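Side-chain contacts in S-adenosylmethionine dependent methyltransferase (PDB 3BKW), which probably transfers methyl groups from S-adenosylmethionine to a substrate, as its methyltransferase family does: residues S113-A116 against L117-V120; S143-P147 against I148-P152; D122-R125 against L126-V130; E31-A34 against L35-M38. All coordinates share one frame; numbering follows the deposited sequence. Where two conformers were deposited one is given.

Contact 1: residues S113-A116 against L117-V120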
ATOM      1  N   SER A 113     -14.589   6.188   8.690  1.00 27.15           N
ATOM      2  CA  SER A 113     -14.159   7.576   8.592  1.00 25.97           C
ATOM      3  C   SER A 113     -13.900   7.998   7.158  1.00 27.56           C
ATOM      4  O   SER A 113     -13.088   7.391   6.476  1.00 27.87           O
ATOM      5  CB  SER A 113     -12.906   7.798   9.415  1.00 25.90           C
ATOM      6  OG  SER A 113     -12.555   9.179   9.414  1.00 28.06           O
ATOM      7  N   SER A 114     -14.599   9.035   6.711  1.00 25.77           N
ATOM      8  CA  SER A 114     -14.409   9.598   5.384  1.00 26.25           C
ATOM      9  C   SER A 114     -13.621  10.905   5.436  1.00 25.89           C
ATOM     10  O   SER A 114     -14.099  11.908   5.982  1.00 26.16           O
ATOM     11  CB  SER A 114     -15.756   9.853   4.713  1.00 28.03           C
ATOM     12  OG  SER A 114     -15.585  10.577   3.500  1.00 29.09           O
ATOM     13  N   LEU A 115     -12.410  10.861   4.890  1.00 26.33           N
ATOM     14  CA  LEU A 115     -11.606  12.062   4.652  1.00 27.08           C
ATOM     15  C   LEU A 115     -11.397  12.957   5.865  1.00 29.35           C
ATOM     16  O   LEU A 115     -11.541  14.186   5.797  1.00 29.65           O
ATOM     17  CB  LEU A 115     -12.229  12.825   3.475  1.00 27.76           C
ATOM     18  CG  LEU A 115     -12.420  12.034   2.177  1.00 29.13           C
ATOM     19  CD1 LEU A 115     -13.058  12.924   1.092  1.00 30.00           C
ATOM     20  CD2 LEU A 115     -11.107  11.418   1.704  1.00 30.54           C
ATOM     21  N   ALA A 116     -11.066  12.319   6.977  1.00 27.58           N
ATOM     22  CA  ALA A 116     -10.794  13.002   8.250  1.00 27.71           C
ATOM     23  C   ALA A 116      -9.400  12.737   8.811  1.00 26.22           C
ATOM     24  O   ALA A 116      -8.809  13.617   9.405  1.00 28.96           O
ATOM     25  CB  ALA A 116     -11.837  12.588   9.307  1.00 28.95           C
ATOM     26  N   LEU A 117      -8.890  11.512   8.650  1.00 27.78           N
ATOM     27  CA  LEU A 117      -7.659  11.110   9.297  1.00 28.27           C
ATOM     28  C   LEU A 117      -6.407  11.770   8.778  1.00 26.66           C
ATOM     29  O   LEU A 117      -5.445  11.873   9.531  1.00 26.64           O
ATOM     30  CB  LEU A 117      -7.502   9.597   9.347  1.00 28.78           C
ATOM     31  CG  LEU A 117      -8.596   8.800  10.078  1.00 35.18           C
ATOM     32  CD1 LEU A 117      -7.994   7.412  10.367  1.00 39.55           C
ATOM     33  CD2 LEU A 117      -9.133   9.416  11.333  1.00 36.71           C
ATOM     34  N   HIS A 118      -6.445  12.305   7.551  1.00 27.43           N
ATOM     35  CA  HIS A 118      -5.311  13.088   7.044  1.00 28.10           C
ATOM     36  C   HIS A 118      -5.097  14.413   7.784  1.00 27.92           C
ATOM     37  O   HIS A 118      -4.074  15.051   7.584  1.00 30.18           O
ATOM     38  CB  HIS A 118      -5.296  13.267   5.529  1.00 28.20           C
ATOM     39  CG  HIS A 118      -6.559  13.811   4.963  1.00 31.19           C
ATOM     40  ND1 HIS A 118      -7.527  13.006   4.422  1.00 34.83           N
ATOM     41  CD2 HIS A 118      -7.025  15.072   4.860  1.00 41.95           C
ATOM     42  CE1 HIS A 118      -8.528  13.746   3.985  1.00 31.48           C
ATOM     43  NE2 HIS A 118      -8.261  15.002   4.259  1.00 36.90           N
ATOM     44  N   TYR A 119      -6.061  14.832   8.615  1.00 27.32           N
ATOM     45  CA  TYR A 119      -5.913  16.025   9.466  1.00 27.25           C
ATOM     46  C   TYR A 119      -5.452  15.732  10.905  1.00 26.27           C
ATOM     47  O   TYR A 119      -5.250  16.658  11.685  1.00 28.29           O
ATOM     48  CB  TYR A 119      -7.224  16.819   9.490  1.00 28.66           C
ATOM     49  CG  TYR A 119      -7.705  17.210   8.104  1.00 31.44           C
ATOM     50  CD1 TYR A 119      -6.881  17.944   7.234  1.00 28.67           C
ATOM     51  CD2 TYR A 119      -8.980  16.852   7.651  1.00 32.95           C
ATOM     52  CE1 TYR A 119      -7.310  18.311   5.943  1.00 34.48           C
ATOM     53  CE2 TYR A 119      -9.420  17.233   6.353  1.00 34.26           C
ATOM     54  CZ  TYR A 119      -8.567  17.962   5.514  1.00 36.36           C
ATOM     55  OH  TYR A 119      -8.942  18.332   4.221  1.00 36.94           O
ATOM     56  N   VAL A 120      -5.229  14.446  11.220  1.00 26.22           N
ATOM     57  CA  VAL A 120      -4.838  14.002  12.565  1.00 27.29           C
ATOM     58  C   VAL A 120      -3.330  13.831  12.584  1.00 27.81           C
ATOM     59  O   VAL A 120      -2.829  13.006  11.844  1.00 28.46           O
ATOM     60  CB  VAL A 120      -5.575  12.684  12.943  1.00 28.11           C
ATOM     61  CG1 VAL A 120      -5.088  12.153  14.281  1.00 28.03           C
ATOM     62  CG2 VAL A 120      -7.088  12.936  13.006  1.00 25.91           C
TER
HETATM   63  O   HOH W   1     -10.581   9.436   7.410  1.00 14.51           O

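Contact 2: residues S143-P147 against I148-P152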
ATOM      1  N   SER A 143     -11.196   6.425   4.443  1.00 26.30           N
ATOM      2  CA  SER A 143     -10.602   7.075   3.292  1.00 26.69           C
ATOM      3  C   SER A 143      -9.797   8.265   3.752  1.00 28.13           C
ATOM      4  O   SER A 143     -10.156   8.943   4.726  1.00 27.60           O
ATOM      5  CB  SER A 143     -11.656   7.520   2.299  1.00 28.07           C
ATOM      6  OG  SER A 143     -12.557   8.437   2.889  1.00 28.72           O
ATOM      7  N   THR A 144      -8.690   8.491   3.059  1.00 27.17           N
ATOM      8  CA  THR A 144      -7.842   9.656   3.260  1.00 27.52           C
ATOM      9  C   THR A 144      -7.333  10.127   1.902  1.00 27.00           C
ATOM     10  O   THR A 144      -7.392   9.401   0.923  1.00 26.57           O
ATOM     11  CB  THR A 144      -6.600   9.347   4.179  1.00 28.51           C
ATOM     12  OG1 THR A 144      -5.896   8.189   3.684  1.00 30.37           O
ATOM     13  CG2 THR A 144      -7.024   9.087   5.638  1.00 31.01           C
ATOM     14  N   GLU A 145      -6.827  11.348   1.851  1.00 28.05           N
ATOM     15  CA  GLU A 145      -6.114  11.811   0.677  1.00 28.58           C
ATOM     16  C   GLU A 145      -4.894  10.920   0.499  1.00 27.87           C
ATOM     17  O   GLU A 145      -4.215  10.557   1.457  1.00 29.14           O
ATOM     18  CB  GLU A 145      -5.657  13.261   0.803  1.00 27.47           C
ATOM     19  CG  GLU A 145      -6.785  14.243   0.589  1.00 28.52           C
ATOM     20  CD  GLU A 145      -6.398  15.692   0.692  1.00 31.40           C
ATOM     21  OE1 GLU A 145      -5.204  16.011   0.615  1.00 31.56           O
ATOM     22  OE2 GLU A 145      -7.319  16.499   0.855  1.00 33.17           O
ATOM     23  N   HIS A 146      -4.658  10.536  -0.742  1.00 28.30           N
ATOM     24  CA  HIS A 146      -3.543   9.642  -1.094  1.00 26.40           C
ATOM     25  C   HIS A 146      -2.221  10.415  -0.978  1.00 26.14           C
ATOM     26  O   HIS A 146      -2.193  11.613  -1.270  1.00 28.42           O
ATOM     27  CB  HIS A 146      -3.737   9.171  -2.541  1.00 26.84           C
ATOM     28  CG  HIS A 146      -2.885   8.009  -2.928  1.00 28.15           C
ATOM     29  ND1 HIS A 146      -1.538   8.121  -3.198  1.00 27.47           N
ATOM     30  CD2 HIS A 146      -3.206   6.711  -3.141  1.00 29.48           C
ATOM     31  CE1 HIS A 146      -1.059   6.936  -3.528  1.00 29.98           C
ATOM     32  NE2 HIS A 146      -2.049   6.062  -3.502  1.00 28.03           N
ATOM     33  N   PRO A 147      -1.133   9.748  -0.508  1.00 26.28           N
ATOM     34  CA  PRO A 147       0.140  10.482  -0.472  1.00 25.88           C
ATOM     35  C   PRO A 147       0.654  11.051  -1.822  1.00 25.49           C
ATOM     36  O   PRO A 147       1.359  12.054  -1.834  1.00 26.67           O
ATOM     37  CB  PRO A 147       1.106   9.467   0.185  1.00 26.26           C
ATOM     38  CG  PRO A 147       0.469   8.162  -0.005  1.00 28.22           C
ATOM     39  CD  PRO A 147      -0.994   8.389   0.047  1.00 28.96           C
ATOM     40  N   ILE A 148       0.304  10.437  -2.956  1.00 25.58           N
ATOM     41  CA  ILE A 148       0.642  11.008  -4.272  1.00 25.66           C
ATOM     42  C   ILE A 148       0.013  12.402  -4.413  1.00 25.26           C
ATOM     43  O   ILE A 148       0.639  13.320  -4.913  1.00 26.65           O
ATOM     44  CB  ILE A 148       0.182  10.110  -5.430  1.00 27.56           C
ATOM     45  CG1 ILE A 148       1.119   8.906  -5.528  1.00 28.02           C
ATOM     46  CG2 ILE A 148       0.171  10.903  -6.774  1.00 27.30           C
ATOM     47  CD1 ILE A 148       0.650   7.829  -6.456  1.00 26.83           C
ATOM     48  N   TYR A 149      -1.233  12.528  -3.964  1.00 26.07           N
ATOM     49  CA  TYR A 149      -1.957  13.777  -3.987  1.00 27.43           C
ATOM     50  C   TYR A 149      -1.423  14.781  -2.955  1.00 26.84           C
ATOM     51  O   TYR A 149      -1.331  15.984  -3.255  1.00 27.90           O
ATOM     52  CB  TYR A 149      -3.454  13.496  -3.781  1.00 27.57           C
ATOM     53  CG  TYR A 149      -4.332  14.712  -3.880  1.00 27.94           C
ATOM     54  CD1 TYR A 149      -4.755  15.203  -5.117  1.00 27.73           C
ATOM     55  CD2 TYR A 149      -4.759  15.372  -2.728  1.00 29.15           C
ATOM     56  CE1 TYR A 149      -5.574  16.347  -5.202  1.00 32.10           C
ATOM     57  CE2 TYR A 149      -5.559  16.516  -2.799  1.00 31.58           C
ATOM     58  CZ  TYR A 149      -5.981  16.986  -4.039  1.00 29.78           C
ATOM     59  OH  TYR A 149      -6.767  18.120  -4.111  1.00 35.62           O
HETATM   60  N   MSE A 150      -1.085  14.316  -1.757  1.00 27.43           N
HETATM   61  CA  MSE A 150      -0.599  15.196  -0.677  1.00 27.67           C
HETATM   62  C   MSE A 150       0.863  15.622  -0.759  1.00 28.82           C
HETATM   63  O   MSE A 150       1.229  16.666  -0.232  1.00 28.92           O
HETATM   64  CB  MSE A 150      -0.779  14.518   0.685  1.00 28.42           C
HETATM   65  CG  MSE A 150      -2.210  14.248   1.066  1.00 28.95           C
HETATM   66 SE   MSE A 150      -2.311  13.652   2.919  0.75 30.89          SE
HETATM   67  CE  MSE A 150      -1.329  11.922   2.748  1.00 30.98           C
ATOM     68  N   ALA A 151       1.707  14.787  -1.361  1.00 28.78           N
ATOM     69  CA  ALA A 151       3.159  15.029  -1.401  1.00 27.44           C
ATOM     70  C   ALA A 151       3.669  16.370  -1.935  1.00 28.66           C
ATOM     71  O   ALA A 151       4.495  17.002  -1.286  1.00 29.96           O
ATOM     72  CB  ALA A 151       3.863  13.906  -2.183  1.00 28.09           C
ATOM     73  N   PRO A 152       3.198  16.796  -3.120  1.00 28.16           N
ATOM     74  CA  PRO A 152       3.867  17.937  -3.762  1.00 27.75           C
ATOM     75  C   PRO A 152       3.821  19.292  -3.047  1.00 29.93           C
ATOM     76  O   PRO A 152       2.814  19.635  -2.428  1.00 31.56           O
ATOM     77  CB  PRO A 152       3.193  18.016  -5.141  1.00 29.00           C
ATOM     78  CG  PRO A 152       2.486  16.728  -5.318  1.00 28.73           C
ATOM     79  CD  PRO A 152       2.093  16.284  -3.951  1.00 28.03           C
TER

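Contact 3: residues D122-R125 against L126-V130. With EDO (1,2-ethanediol), chain E.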
ATOM      1  N   ASP A 122      -1.183  12.733  15.173  1.00 28.46           N
ATOM      2  CA  ASP A 122      -0.782  11.461  15.800  1.00 28.80           C
ATOM      3  C   ASP A 122      -1.811  10.393  15.431  1.00 28.66           C
ATOM      4  O   ASP A 122      -2.649   9.991  16.247  1.00 26.56           O
ATOM      5  CB  ASP A 122      -0.626  11.651  17.315  1.00 31.44           C
ATOM      6  CG  ASP A 122       0.022  10.456  18.005  1.00 29.93           C
ATOM      7  OD1 ASP A 122       0.308   9.435  17.334  1.00 29.72           O
ATOM      8  OD2 ASP A 122       0.238  10.567  19.233  1.00 31.13           O
ATOM      9  N   VAL A 123      -1.718   9.915  14.193  1.00 27.17           N
ATOM     10  CA  VAL A 123      -2.709   8.968  13.683  1.00 27.77           C
ATOM     11  C   VAL A 123      -2.588   7.608  14.365  1.00 27.85           C
ATOM     12  O   VAL A 123      -3.595   6.946  14.566  1.00 28.03           O
ATOM     13  CB  VAL A 123      -2.695   8.879  12.145  1.00 28.63           C
ATOM     14  CG1 VAL A 123      -1.541   8.038  11.625  1.00 30.74           C
ATOM     15  CG2 VAL A 123      -4.024   8.366  11.652  1.00 30.43           C
ATOM     16  N   ALA A 124      -1.361   7.212  14.727  1.00 28.07           N
ATOM     17  CA  ALA A 124      -1.129   5.947  15.444  1.00 28.55           C
ATOM     18  C   ALA A 124      -1.904   5.890  16.764  1.00 25.76           C
ATOM     19  O   ALA A 124      -2.518   4.857  17.075  1.00 25.73           O
ATOM     20  CB  ALA A 124       0.361   5.687  15.676  1.00 29.71           C
ATOM     21  N   ARG A 125      -1.945   7.008  17.488  1.00 25.05           N
ATOM     22  CA  ARG A 125      -2.723   7.112  18.733  0.50 24.38           C
ATOM     23  C   ARG A 125      -4.199   6.852  18.442  1.00 25.26           C
ATOM     24  O   ARG A 125      -4.859   6.076  19.137  1.00 26.47           O
ATOM     25  CB  ARG A 125      -2.519   8.474  19.401  0.50 24.43           C
ATOM     26  CG  ARG A 125      -3.301   8.696  20.683  0.50 24.72           C
ATOM     27  CD  ARG A 125      -2.922  10.020  21.307  0.50 30.11           C
ATOM     28  NE  ARG A 125      -3.503  10.238  22.637  0.50 40.57           N
ATOM     29  CZ  ARG A 125      -4.740  10.674  22.903  0.50 43.46           C
ATOM     30  NH1 ARG A 125      -5.626  10.928  21.934  0.50 48.90           N
ATOM     31  NH2 ARG A 125      -5.111  10.837  24.177  0.50 42.39           N
ATOM     32  N   LEU A 126      -4.709   7.505  17.402  1.00 25.20           N
ATOM     33  CA  LEU A 126      -6.103   7.299  16.972  1.00 26.01           C
ATOM     34  C   LEU A 126      -6.360   5.823  16.608  1.00 26.55           C
ATOM     35  O   LEU A 126      -7.372   5.264  17.020  1.00 26.28           O
ATOM     36  CB  LEU A 126      -6.489   8.269  15.842  1.00 27.51           C
ATOM     37  CG  LEU A 126      -7.921   8.180  15.308  1.00 27.34           C
ATOM     38  CD1 LEU A 126      -8.437   9.556  14.810  1.00 31.02           C
ATOM     39  CD2 LEU A 126      -8.059   7.114  14.210  1.00 29.05           C
ATOM     40  N   PHE A 127      -5.450   5.201  15.860  1.00 25.71           N
ATOM     41  CA  PHE A 127      -5.589   3.784  15.512  1.00 25.26           C
ATOM     42  C   PHE A 127      -5.673   2.894  16.755  1.00 26.96           C
ATOM     43  O   PHE A 127      -6.493   1.978  16.814  1.00 26.86           O
ATOM     44  CB  PHE A 127      -4.408   3.287  14.652  1.00 27.73           C
ATOM     45  CG  PHE A 127      -4.310   3.868  13.258  1.00 28.70           C
ATOM     46  CD1 PHE A 127      -5.395   4.449  12.601  1.00 28.91           C
ATOM     47  CD2 PHE A 127      -3.122   3.713  12.544  1.00 29.25           C
ATOM     48  CE1 PHE A 127      -5.279   4.922  11.295  1.00 31.79           C
ATOM     49  CE2 PHE A 127      -2.990   4.183  11.239  1.00 29.16           C
ATOM     50  CZ  PHE A 127      -4.068   4.771  10.605  1.00 28.90           C
ATOM     51  N   ARG A 128      -4.825   3.151  17.749  1.00 27.16           N
ATOM     52  CA  ARG A 128      -4.865   2.369  18.998  1.00 27.52           C
ATOM     53  C   ARG A 128      -6.189   2.544  19.732  1.00 27.71           C
ATOM     54  O   ARG A 128      -6.729   1.579  20.279  1.00 28.31           O
ATOM     55  CB  ARG A 128      -3.692   2.694  19.909  1.00 27.59           C
ATOM     56  CG  ARG A 128      -2.358   2.321  19.282  1.00 26.41           C
ATOM     57  CD  ARG A 128      -1.207   2.590  20.227  1.00 25.07           C
ATOM     58  NE  ARG A 128      -0.991   3.998  20.640  1.00 26.28           N
ATOM     59  CZ  ARG A 128      -0.141   4.869  20.081  1.00 26.35           C
ATOM     60  NH1 ARG A 128       0.584   4.549  19.024  1.00 28.63           N
ATOM     61  NH2 ARG A 128      -0.023   6.099  20.594  1.00 27.55           N
ATOM     62  N   THR A 129      -6.718   3.761  19.705  1.00 27.56           N
ATOM     63  CA  THR A 129      -8.008   4.077  20.321  1.00 28.16           C
ATOM     64  C   THR A 129      -9.140   3.341  19.617  1.00 28.98           C
ATOM     65  O   THR A 129     -10.003   2.735  20.276  1.00 28.39           O
ATOM     66  CB  THR A 129      -8.225   5.598  20.343  1.00 26.76           C
ATOM     67  OG1 THR A 129      -7.238   6.167  21.212  1.00 28.55           O
ATOM     68  CG2 THR A 129      -9.601   5.981  20.864  1.00 27.84           C
ATOM     69  N   VAL A 130      -9.121   3.367  18.287  1.00 27.55           N
ATOM     70  CA  VAL A 130     -10.119   2.640  17.498  1.00 25.94           C
ATOM     71  C   VAL A 130      -9.992   1.133  17.745  1.00 26.90           C
ATOM     72  O   VAL A 130     -11.005   0.455  17.937  1.00 27.26           O
ATOM     73  CB  VAL A 130     -10.057   3.029  16.002  1.00 27.10           C
ATOM     74  CG1 VAL A 130     -10.978   2.117  15.143  1.00 25.01           C
ATOM     75  CG2 VAL A 130     -10.445   4.499  15.813  1.00 27.10           C
TER
HETATM   76  C1  EDO E 245       3.024   7.847  18.352  1.00 36.79           C
HETATM   77  O1  EDO E 245       1.645   7.479  18.417  1.00 28.39           O
HETATM   78  C2  EDO E 245       3.868   6.839  19.127  1.00 42.45           C
HETATM   79  O2  EDO E 245       3.672   5.486  18.667  1.00 39.66           O

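Contact 4: residues E31-A34 against L35-M38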
ATOM      1  N   GLU A  31     -15.775   8.270  -4.748  1.00 32.16           N
ATOM      2  CA  GLU A  31     -15.174   7.171  -3.995  1.00 30.59           C
ATOM      3  C   GLU A  31     -16.111   6.405  -3.051  1.00 31.95           C
ATOM      4  O   GLU A  31     -15.683   5.396  -2.480  1.00 30.66           O
ATOM      5  CB  GLU A  31     -13.928   7.633  -3.211  1.00 31.62           C
ATOM      6  CG  GLU A  31     -14.115   8.372  -1.882  1.00 32.40           C
ATOM      7  CD  GLU A  31     -14.718   9.777  -1.963  1.00 36.32           C
ATOM      8  OE1 GLU A  31     -15.024  10.287  -3.073  1.00 33.16           O
ATOM      9  OE2 GLU A  31     -14.881  10.376  -0.874  1.00 38.03           O
ATOM     10  N   TRP A  32     -17.352   6.865  -2.886  1.00 30.75           N
ATOM     11  CA  TRP A  32     -18.301   6.182  -1.992  1.00 30.91           C
ATOM     12  C   TRP A  32     -18.586   4.726  -2.377  1.00 29.96           C
ATOM     13  O   TRP A  32     -18.483   3.866  -1.511  1.00 30.09           O
ATOM     14  CB  TRP A  32     -19.581   6.991  -1.752  1.00 30.52           C
ATOM     15  CG  TRP A  32     -20.705   6.196  -1.164  1.00 28.23           C
ATOM     16  CD1 TRP A  32     -21.868   5.903  -1.765  1.00 30.28           C
ATOM     17  CD2 TRP A  32     -20.737   5.562   0.123  1.00 27.05           C
ATOM     18  NE1 TRP A  32     -22.644   5.145  -0.944  1.00 29.60           N
ATOM     19  CE2 TRP A  32     -21.976   4.902   0.220  1.00 28.44           C
ATOM     20  CE3 TRP A  32     -19.832   5.468   1.192  1.00 29.84           C
ATOM     21  CZ2 TRP A  32     -22.369   4.191   1.358  1.00 29.95           C
ATOM     22  CZ3 TRP A  32     -20.212   4.735   2.343  1.00 29.30           C
ATOM     23  CH2 TRP A  32     -21.472   4.098   2.403  1.00 27.66           C
ATOM     24  N   PRO A  33     -18.964   4.443  -3.640  1.00 30.24           N
ATOM     25  CA  PRO A  33     -19.203   3.035  -3.994  1.00 30.93           C
ATOM     26  C   PRO A  33     -18.057   2.063  -3.697  1.00 30.22           C
ATOM     27  O   PRO A  33     -18.307   0.956  -3.210  1.00 31.58           O
ATOM     28  CB  PRO A  33     -19.504   3.108  -5.486  1.00 31.82           C
ATOM     29  CG  PRO A  33     -20.066   4.478  -5.675  1.00 33.90           C
ATOM     30  CD  PRO A  33     -19.275   5.339  -4.767  1.00 32.28           C
ATOM     31  N   ALA A  34     -16.823   2.487  -3.964  1.00 31.69           N
ATOM     32  CA  ALA A  34     -15.622   1.693  -3.661  1.00 31.59           C
ATOM     33  C   ALA A  34     -15.445   1.469  -2.170  1.00 29.15           C
ATOM     34  O   ALA A  34     -15.138   0.354  -1.747  1.00 32.25           O
ATOM     35  CB  ALA A  34     -14.393   2.374  -4.213  1.00 31.84           C
ATOM     36  N   LEU A  35     -15.668   2.517  -1.382  1.00 27.90           N
ATOM     37  CA  LEU A  35     -15.535   2.432   0.083  1.00 29.79           C
ATOM     38  C   LEU A  35     -16.684   1.602   0.666  1.00 27.87           C
ATOM     39  O   LEU A  35     -16.463   0.731   1.518  1.00 29.07           O
ATOM     40  CB  LEU A  35     -15.460   3.838   0.691  1.00 29.78           C
ATOM     41  CG  LEU A  35     -14.953   3.938   2.126  1.00 32.94           C
ATOM     42  CD1 LEU A  35     -13.534   3.379   2.218  1.00 29.68           C
ATOM     43  CD2 LEU A  35     -15.051   5.381   2.639  1.00 33.79           C
ATOM     44  N   ARG A  36     -17.904   1.822   0.151  1.00 29.10           N
ATOM     45  CA  ARG A  36     -19.089   1.048   0.558  1.00 29.76           C
ATOM     46  C   ARG A  36     -18.872  -0.460   0.336  1.00 27.87           C
ATOM     47  O   ARG A  36     -19.226  -1.276   1.185  1.00 30.26           O
ATOM     48  CB  ARG A  36     -20.315   1.509  -0.222  1.00 30.97           C
ATOM     49  CG  ARG A  36     -21.614   0.755   0.124  1.00 28.66           C
ATOM     50  CD  ARG A  36     -22.747   1.228  -0.765  1.00 32.46           C
ATOM     51  NE  ARG A  36     -22.454   0.999  -2.173  1.00 34.70           N
ATOM     52  CZ  ARG A  36     -23.048   1.601  -3.212  1.00 39.29           C
ATOM     53  NH1 ARG A  36     -24.010   2.520  -3.041  1.00 48.61           N
ATOM     54  NH2 ARG A  36     -22.666   1.294  -4.452  1.00 43.36           N
ATOM     55  N   ALA A  37     -18.263  -0.805  -0.804  1.00 28.70           N
ATOM     56  CA  ALA A  37     -17.961  -2.201  -1.146  1.00 29.67           C
ATOM     57  C   ALA A  37     -17.009  -2.890  -0.164  1.00 29.35           C
ATOM     58  O   ALA A  37     -17.050  -4.118  -0.014  1.00 30.18           O
ATOM     59  CB  ALA A  37     -17.414  -2.290  -2.544  1.00 30.18           C
HETATM   60  N   MSE A  38     -16.185  -2.084   0.517  1.00 27.95           N
HETATM   61  CA  MSE A  38     -15.210  -2.553   1.498  1.00 28.21           C
HETATM   62  C   MSE A  38     -15.782  -2.753   2.895  1.00 27.73           C
HETATM   63  O   MSE A  38     -15.172  -3.428   3.727  1.00 29.37           O
HETATM   64  CB  MSE A  38     -14.044  -1.580   1.534  1.00 29.44           C
HETATM   65  CG  MSE A  38     -13.292  -1.524   0.227  1.00 27.48           C
HETATM   66 SE   MSE A  38     -12.117  -0.014   0.104  0.75 29.44          SE
HETATM   67  CE  MSE A  38     -11.054  -0.282   1.709  1.00 29.87           C
TER
HETATM   68  O   HOH W   2     -20.120  -0.696  -4.105  1.00 48.33           O

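Contact 1: residues S113-A116 against L117-V120
A116 and Y119 meet where the chain leaves strand 108-114 and curls into a short 3-10 segment, an example of how a strand end can be turned within a few residues. The reversal starts at L115, whose backbone takes the left-handed conformation (phi 53°, psi 46°). A116 then supplies the turn with its carbonyl: Y119 N donates to A116 O over 3.1 Å, approaching from above the carbonyl plane. The same oxygen lies 4.0 Å from V120 CG2. On the inner side of the bend a water donates to S113 OG at 2.8 Å and accepts from L117 N at 3.0 Å; S113 OG also bonds to L50 O, on the neighbouring strand. L117 turns CD2 to within 3.9 Å of S113 OG, while its branches reach L126 and F127 of helix 123-133. L115 and H118 cross at a slant, CB of L115 lying 3.8 Å from H118 CE1. With chi1 of 53°, H118 CG stands between its own N and carbonyl carbon, which brings the imidazole back beside the L115-A116 peptide, CE1 3.5 Å from L115 C. Its CD2 also sits 3.3 Å above the plane of the Y119 ring, over the centre. The chain thus turns through a 3-10 segment after the fourth strand of the Rossmann-like methyltransferase fold, at the strand-end side where relatives bind S-adenosylmethionine.

Contact 2: residues S143-P147 against I148-P152
H146 and I148 meet where strand 138-145 gives way to helix 147-150, and the backbone there shows an N-cap made by an imidazole. H146 holds the N-cap position and P147 begins the first helical turn; M150 N donates to H146 O at 3.0 Å, and A151 N donates to P147 O at 2.8 Å. The cap itself comes from the side chain of H146. CG anti to the backbone N (chi1 -166°) carries the ring forward beside the first turn, where ND1 accepts from I148 N at 3.0 Å, the N-H...N angle being 163° and the donor lying almost exactly in the ring plane. With ND1 accepting, NE2 probably carries the proton in its hydrogen bond to E213 OE1; the two bonds together should fix the ring's rotation. I148 runs side by side with the imidazole, pointing the same way, and its CD1 comes 3.5 Å from H146 CE1. I148 also packs on Y172 of the second subunit. E145 crosses Y149 instead of stacking on it: carboxylate and ring are nearly perpendicular, with OE1 at the ring edge. That oxygen belongs to a salt bridge with K189, which helps hold the carboxylate there. The selenomethionine M150, bent at its third torsion, folds back toward the strand end, bringing CE 3.4 Å from E145 O and 3.8 Å from P147 CA.

Contact 3: residues D122-R125 against L126-V130
V123 and F127 are one turn apart in helix 123-133, whose backbone bonds run in the regular i to i+4 pattern: F127 N to V123 O at 2.9 Å, R128 N to A124 O and T129 N to R125 O, with only a weak bond from L126 N to D122 O at the start. D122 is the N-cap, its OD1 accepting weakly from R125 N. On the inner face, V123 crosses the phenyl ring of F127 at a slant. Its CG2, anti to the backbone N, meets CE1 at 3.7 Å and makes a CH-pi contact 4.1 Å from the ring centroid, 28° off the normal. V123 O lies over the ring too, nearer its rim. F127 continues inward onto F140 of strand 138-145 and onto A200 and L201 of helix 194-203. The outer face has a different chemistry. R128 bends at chi3 (-62°), so its guanidinium doubles back over the first turn, with R125 CA 3.4 Å above the plane. At its edge sits a bound 1,2-ethanediol, probably from the crystallisation liquor: O1 takes bonds from NH1 and NH2, and itself donates to D122 OD1 at 2.6 Å. The diol thereby joins the capping carboxylate to the arginine, whose own nearest approach, D122 OD1 to R128 NH2, is 4.7 Å. The arrangement is that of a capped amphipathic helix in the beta-alpha-beta crossover from strand 108-114 to the parallel strand 138-145 of a Rossmann-like sheet.

Contact 4: residues E31-A34 against L35-M38
W32 and R36 stand one turn apart on helix 32-38 and pack side chain on side chain. The aliphatic part of that contact is CH-pi: R36 CB lies over the face of the indole, 3.7 Å from the centroid of the six-membered ring and only 11° off its normal. With CG anti to the backbone N, the arginine continues along the same face, CG and CD passing 3.7 Å from W32 CZ2. The chain then bends at chi3 (60°), so the guanidinium does not lie flat on the indole but stands 70° to it; P33 CA lies over one guanidinium face, and R36 NH2 comes 3.8 Å from P33 CB.

Hydrogen bonding accounts for the backbone. L35 N donates to E31 O, and R36 N to W32 O at 2.7 Å; A37 N reaches P33 O at 3.0 Å, while the bond from M38 N to A34 O is weak. P33 O has a second partner: a water donates to it at 2.6 Å and accepts from R36 NH2 at 3.3 Å, in the plane of the guanidinium edge, tying the arginine to the helix backbone.

Apolar packing places the helix. W32 meets W60 edge-to-face and touches Y112 together with L35, whereas the selenomethionine M38 packs on L238 of strand 236-242. The chemistry thus divides along the arginine: its methylene stem covers a buried aromatic ring, while its charged end is directed to solvent and to a water held by the helix.

All four contacts are local, yet their chemistry follows their place in the fold. Contacts 1 and 2 sit on neighbouring parallel strands and touch through the bonded backbone of S113, L115 and S143; contact 2 is the buried one, contact 1 lies nearest the chain centre. Contact 3, on the helix after contact 1, packs L126 and F127 on L117. Contact 4, across the centre from contact 3, touches contact 1 through E31 and L115 and contact 2 through L35 and S143. In contact 3 aromatic and arginine occupy different helix faces; in contact 4 the arginine's methylenes cover the aromatic ring. Contact 1 turns the chain with a backbone bond and a water; contacts 2 and 3 cap helix starts, by imidazole and by carboxylate.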